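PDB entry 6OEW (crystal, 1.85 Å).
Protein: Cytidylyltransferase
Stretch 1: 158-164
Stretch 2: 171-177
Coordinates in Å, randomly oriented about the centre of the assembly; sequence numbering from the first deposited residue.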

ATOM      1  N   LYS A 158       8.511   5.868  18.139  1.00 43.39           N
ATOM      2  CA  LYS A 158       8.990   4.806  19.020  1.00 47.00           C
ATOM      3  C   LYS A 158       9.763   3.747  18.235  1.00 45.35           C
ATOM      4  O   LYS A 158      10.800   3.263  18.701  1.00 48.32           O
ATOM      5  CB  LYS A 158       7.825   4.172  19.776  1.00 49.06           C
ATOM      6  N   LEU A 159       9.291   3.385  17.037  1.00 38.91           N
ATOM      7  CA  LEU A 159      10.064   2.444  16.222  1.00 39.83           C
ATOM      8  C   LEU A 159      11.401   3.038  15.799  1.00 43.92           C
ATOM      9  O   LEU A 159      12.424   2.344  15.824  1.00 44.00           O
ATOM     10  CB  LEU A 159       9.273   2.020  14.988  1.00 36.19           C
ATOM     11  CG  LEU A 159       7.993   1.244  15.286  1.00 41.45           C
ATOM     12  CD1 LEU A 159       7.316   0.826  13.994  1.00 36.17           C
ATOM     13  CD2 LEU A 159       8.330   0.040  16.171  1.00 44.31           C
ATOM     14  N   ASP A 160      11.414   4.311  15.385  1.00 40.98           N
ATOM     15  CA  ASP A 160      12.683   4.964  15.055  1.00 47.57           C
ATOM     16  C   ASP A 160      13.655   4.909  16.224  1.00 47.64           C
ATOM     17  O   ASP A 160      14.856   4.678  16.037  1.00 42.94           O
ATOM     18  CB  ASP A 160      12.435   6.414  14.637  1.00 46.56           C
ATOM     19  CG  ASP A 160      13.710   7.165  14.348  1.00 50.93           C
ATOM     20  OD1 ASP A 160      14.550   6.657  13.572  1.00 46.68           O
ATOM     21  OD2 ASP A 160      13.871   8.271  14.894  1.00 50.20           O
ATOM     22  N   SER A 161      13.151   5.103  17.447  1.00 45.58           N
ATOM     23  CA  SER A 161      14.018   5.086  18.620  1.00 43.89           C
ATOM     24  C   SER A 161      14.487   3.678  18.961  1.00 49.07           C
ATOM     25  O   SER A 161      15.624   3.491  19.411  1.00 53.42           O
ATOM     26  CB  SER A 161      13.288   5.695  19.816  1.00 47.65           C
ATOM     27  OG  SER A 161      14.008   5.419  21.001  1.00 64.26           O
ATOM     28  N   ILE A 162      13.633   2.680  18.752  1.00 47.82           N
ATOM     29  CA  ILE A 162      13.901   1.321  19.215  1.00 50.47           C
ATOM     30  C   ILE A 162      14.750   0.542  18.210  1.00 44.21           C
ATOM     31  O   ILE A 162      15.680  -0.169  18.591  1.00 45.98           O
ATOM     32  CB  ILE A 162      12.569   0.595  19.478  1.00 57.74           C
ATOM     33  CG1 ILE A 162      11.939   1.021  20.791  1.00 62.73           C
ATOM     34  CG2 ILE A 162      12.740  -0.923  19.443  1.00 65.11           C
ATOM     35  CD1 ILE A 162      10.591   0.372  20.976  1.00 63.85           C
ATOM     36  N   CYS A 163      14.409   0.612  16.925  1.00 42.29           N
ATOM     37  CA  CYS A 163      14.894  -0.358  15.943  1.00 43.21           C
ATOM     38  C   CYS A 163      16.216   0.062  15.319  1.00 52.09           C
ATOM     39  O   CYS A 163      16.323   1.148  14.739  1.00 51.72           O
ATOM     40  CB  CYS A 163      13.869  -0.562  14.841  1.00 39.54           C
ATOM     41  SG  CYS A 163      12.310  -1.177  15.454  1.00 44.86           S
ATOM     42  N   ARG A 164      17.198  -0.839  15.398  1.00 46.97           N
ATOM     43  CA  ARG A 164      18.513  -0.638  14.823  1.00 52.40           C
ATOM     44  C   ARG A 164      18.844  -1.637  13.725  1.00 55.43           C
ATOM     45  O   ARG A 164      19.804  -1.417  12.987  1.00 56.24           O
ATOM     46  CB  ARG A 164      19.592  -0.728  15.913  1.00 59.47           C
ATOM     47  CG  ARG A 164      19.475   0.301  17.037  1.00 67.65           C
ATOM     48  CD  ARG A 164      20.081   1.652  16.663  1.00 72.29           C
ATOM     49  NE  ARG A 164      19.057   2.594  16.229  1.00 75.38           N
ATOM     50  CZ  ARG A 164      18.286   3.289  17.064  1.00 79.27           C
ATOM     51  NH1 ARG A 164      17.369   4.123  16.588  1.00 77.15           N
ATOM     52  NH2 ARG A 164      18.428   3.148  18.375  1.00 77.57           N
ATOM     53  N   HIS A 171      11.644  -2.377   6.646  1.00 34.69           N
ATOM     54  CA  HIS A 171      10.261  -2.830   6.566  1.00 40.35           C
ATOM     55  C   HIS A 171       9.326  -2.145   7.544  1.00 38.50           C
ATOM     56  O   HIS A 171       8.106  -2.297   7.406  1.00 34.58           O
ATOM     57  CB  HIS A 171      10.200  -4.341   6.760  1.00 36.81           C
ATOM     58  CG  HIS A 171      10.873  -5.072   5.648  1.00 40.14           C
ATOM     59  ND1 HIS A 171      10.337  -5.123   4.380  1.00 40.53           N
ATOM     60  CD2 HIS A 171      12.078  -5.690   5.579  1.00 44.67           C
ATOM     61  CE1 HIS A 171      11.160  -5.792   3.590  1.00 42.30           C
ATOM     62  NE2 HIS A 171      12.224  -6.144   4.293  1.00 41.84           N
ATOM     63  N   ILE A 172       9.873  -1.424   8.525  1.00 35.42           N
ATOM     64  CA  ILE A 172       9.147  -0.577   9.473  1.00 32.35           C
ATOM     65  C   ILE A 172       8.421  -1.400  10.529  1.00 37.29           C
ATOM     66  O   ILE A 172       8.723  -1.293  11.720  1.00 39.11           O
ATOM     67  CB  ILE A 172       8.145   0.369   8.784  1.00 37.73           C
ATOM     68  CG1 ILE A 172       8.854   1.287   7.788  1.00 42.32           C
ATOM     69  CG2 ILE A 172       7.441   1.206   9.863  1.00 33.42           C
ATOM     70  CD1 ILE A 172       7.924   2.324   7.151  1.00 42.09           C
ATOM     71  N   VAL A 173       7.469  -2.225  10.107  1.00 36.55           N
ATOM     72  CA  VAL A 173       6.556  -2.901  11.026  1.00 38.13           C
ATOM     73  C   VAL A 173       7.073  -4.158  11.727  1.00 39.75           C
ATOM     74  O   VAL A 173       6.435  -4.551  12.711  1.00 43.12           O
ATOM     75  CB  VAL A 173       5.253  -3.269  10.303  1.00 35.09           C
ATOM     76  CG1 VAL A 173       4.611  -2.041   9.726  1.00 32.91           C
ATOM     77  CG2 VAL A 173       5.538  -4.349   9.250  1.00 34.99           C
ATOM     78  N   PRO A 174       8.171  -4.832  11.309  1.00 42.25           N
ATOM     79  CA  PRO A 174       8.453  -6.157  11.895  1.00 42.93           C
ATOM     80  C   PRO A 174       8.496  -6.190  13.410  1.00 46.47           C
ATOM     81  O   PRO A 174       8.037  -7.170  14.009  1.00 50.30           O
ATOM     82  CB  PRO A 174       9.830  -6.509  11.308  1.00 46.71           C
ATOM     83  CG  PRO A 174       9.841  -5.848  10.039  1.00 52.30           C
ATOM     84  CD  PRO A 174       9.178  -4.538  10.265  1.00 43.37           C
ATOM     85  N   TYR A 175       9.054  -5.166  14.052  1.00 42.04           N
ATOM     86  CA  TYR A 175       9.100  -5.185  15.508  1.00 38.45           C
ATOM     87  C   TYR A 175       7.692  -5.170  16.100  1.00 42.23           C
ATOM     88  O   TYR A 175       7.450  -5.802  17.134  1.00 43.68           O
ATOM     89  CB  TYR A 175       9.922  -4.013  16.043  1.00 35.38           C
ATOM     90  CG  TYR A 175      10.097  -4.043  17.549  1.00 39.56           C
ATOM     91  CD1 TYR A 175      11.208  -4.638  18.127  1.00 44.00           C
ATOM     92  CD2 TYR A 175       9.129  -3.491  18.397  1.00 42.56           C
ATOM     93  CE1 TYR A 175      11.377  -4.673  19.507  1.00 48.87           C
ATOM     94  CE2 TYR A 175       9.288  -3.527  19.778  1.00 44.52           C
ATOM     95  CZ  TYR A 175      10.401  -4.115  20.322  1.00 49.31           C
ATOM     96  OH  TYR A 175      10.552  -4.148  21.682  1.00 46.83           O
ATOM     97  N   VAL A 176       6.751  -4.461  15.461  1.00 41.51           N
ATOM     98  CA  VAL A 176       5.370  -4.449  15.961  1.00 35.25           C
ATOM     99  C   VAL A 176       4.762  -5.837  15.832  1.00 42.00           C
ATOM    100  O   VAL A 176       4.202  -6.385  16.790  1.00 39.43           O
ATOM    101  CB  VAL A 176       4.519  -3.401  15.223  1.00 33.83           C
ATOM    102  CG1 VAL A 176       3.020  -3.566  15.603  1.00 39.26           C
ATOM    103  CG2 VAL A 176       4.976  -1.996  15.560  1.00 40.18           C
ATOM    104  N   GLU A 177       4.913  -6.443  14.655  1.00 44.17           N
ATOM    105  CA  GLU A 177       4.298  -7.736  14.378  1.00 50.84           C
ATOM    106  C   GLU A 177       4.811  -8.836  15.299  1.00 50.78           C
ATOM    107  O   GLU A 177       4.055  -9.747  15.649  1.00 51.62           O
ATOM    108  CB  GLU A 177       4.538  -8.105  12.911  1.00 54.89           C
ATOM    109  CG  GLU A 177       3.888  -7.113  11.959  1.00 55.76           C
ATOM    110  CD  GLU A 177       3.724  -7.666  10.567  1.00 51.28           C
ATOM    111  OE1 GLU A 177       4.625  -8.404  10.132  1.00 45.07           O
ATOM    112  OE2 GLU A 177       2.694  -7.360   9.912  1.00 40.28           O
TER

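The rule of this contact is spacing: the end of one helix offers Leu159, Ile162 and Cys163 to a second segment that is just entering a helix, and no hydrogen bond crosses between them. Packing does all the work, over a modest 264 Å² of buried surface counted on both sides.

Lys158 takes no part through its side chain, which is modelled only to CB, but its carbonyl O accepts a hydrogen bond from Ile162 N at 2.9 Å and so helps hold the last turn in shape.

Leu159 is the anchor. It is buried, its CA-to-CB bond points toward the other stretch, and it has the largest covered area of any residue here. Its chi1 is in m and its chi2 in t. CD1 lies 3.4 Å from the carbonyl O of Ile172, an approach of carbon to oxygen rather than a polar bond, and 4.2 Å from Ile172 CG2. CD2 sits 4.2 Å from Tyr175 CD2, and both Leu159 methyls, CD1 and CD2, lie about 4.0 Å from Val176 CG2. One forked side chain thus touches both the loop residue Ile172, which leaves helical geometry with a positive phi, and the helical turn that follows it.

Asp160 and Ser161 fall on the part of the helix that does not reach the partner. Their backbone oxygens lie near the Arg164 guanidinium instead: Arg164 NH2 gives a weak hydrogen bond to Ser161 O at 3.0 Å.

Ile162, one turn on from Leu159, again points toward the partner. Its CG2 lies over one face of the Tyr175 ring, 4.0 Å from the centroid and 13° off the ring normal, a well-centred CH-pi contact. Although Ile162 is exposed overall, this methyl gives the aromatic face an apolar cover.

Cys163 is the first residue to leave helical phi/psi, yet its amide N still bonds to Leu159 O at 2.9 Å, so the departure begins from a well-held position. Its side chain, chi1 in m, brings SG to 3.8 Å from Tyr175 CB. The sulfur is 5.0 Å from the centroid of the Tyr175 ring and 43° off its normal, an oblique sulfur-aromatic approach.

Arg164 is out of reach of the second stretch. Tyr175, with its own chi1 in t, meets Leu159, Ile162 and Cys163. The design lesson is economical: a branched leucine spans the partner's turn, and residues three and four positions later meet one aromatic side chain.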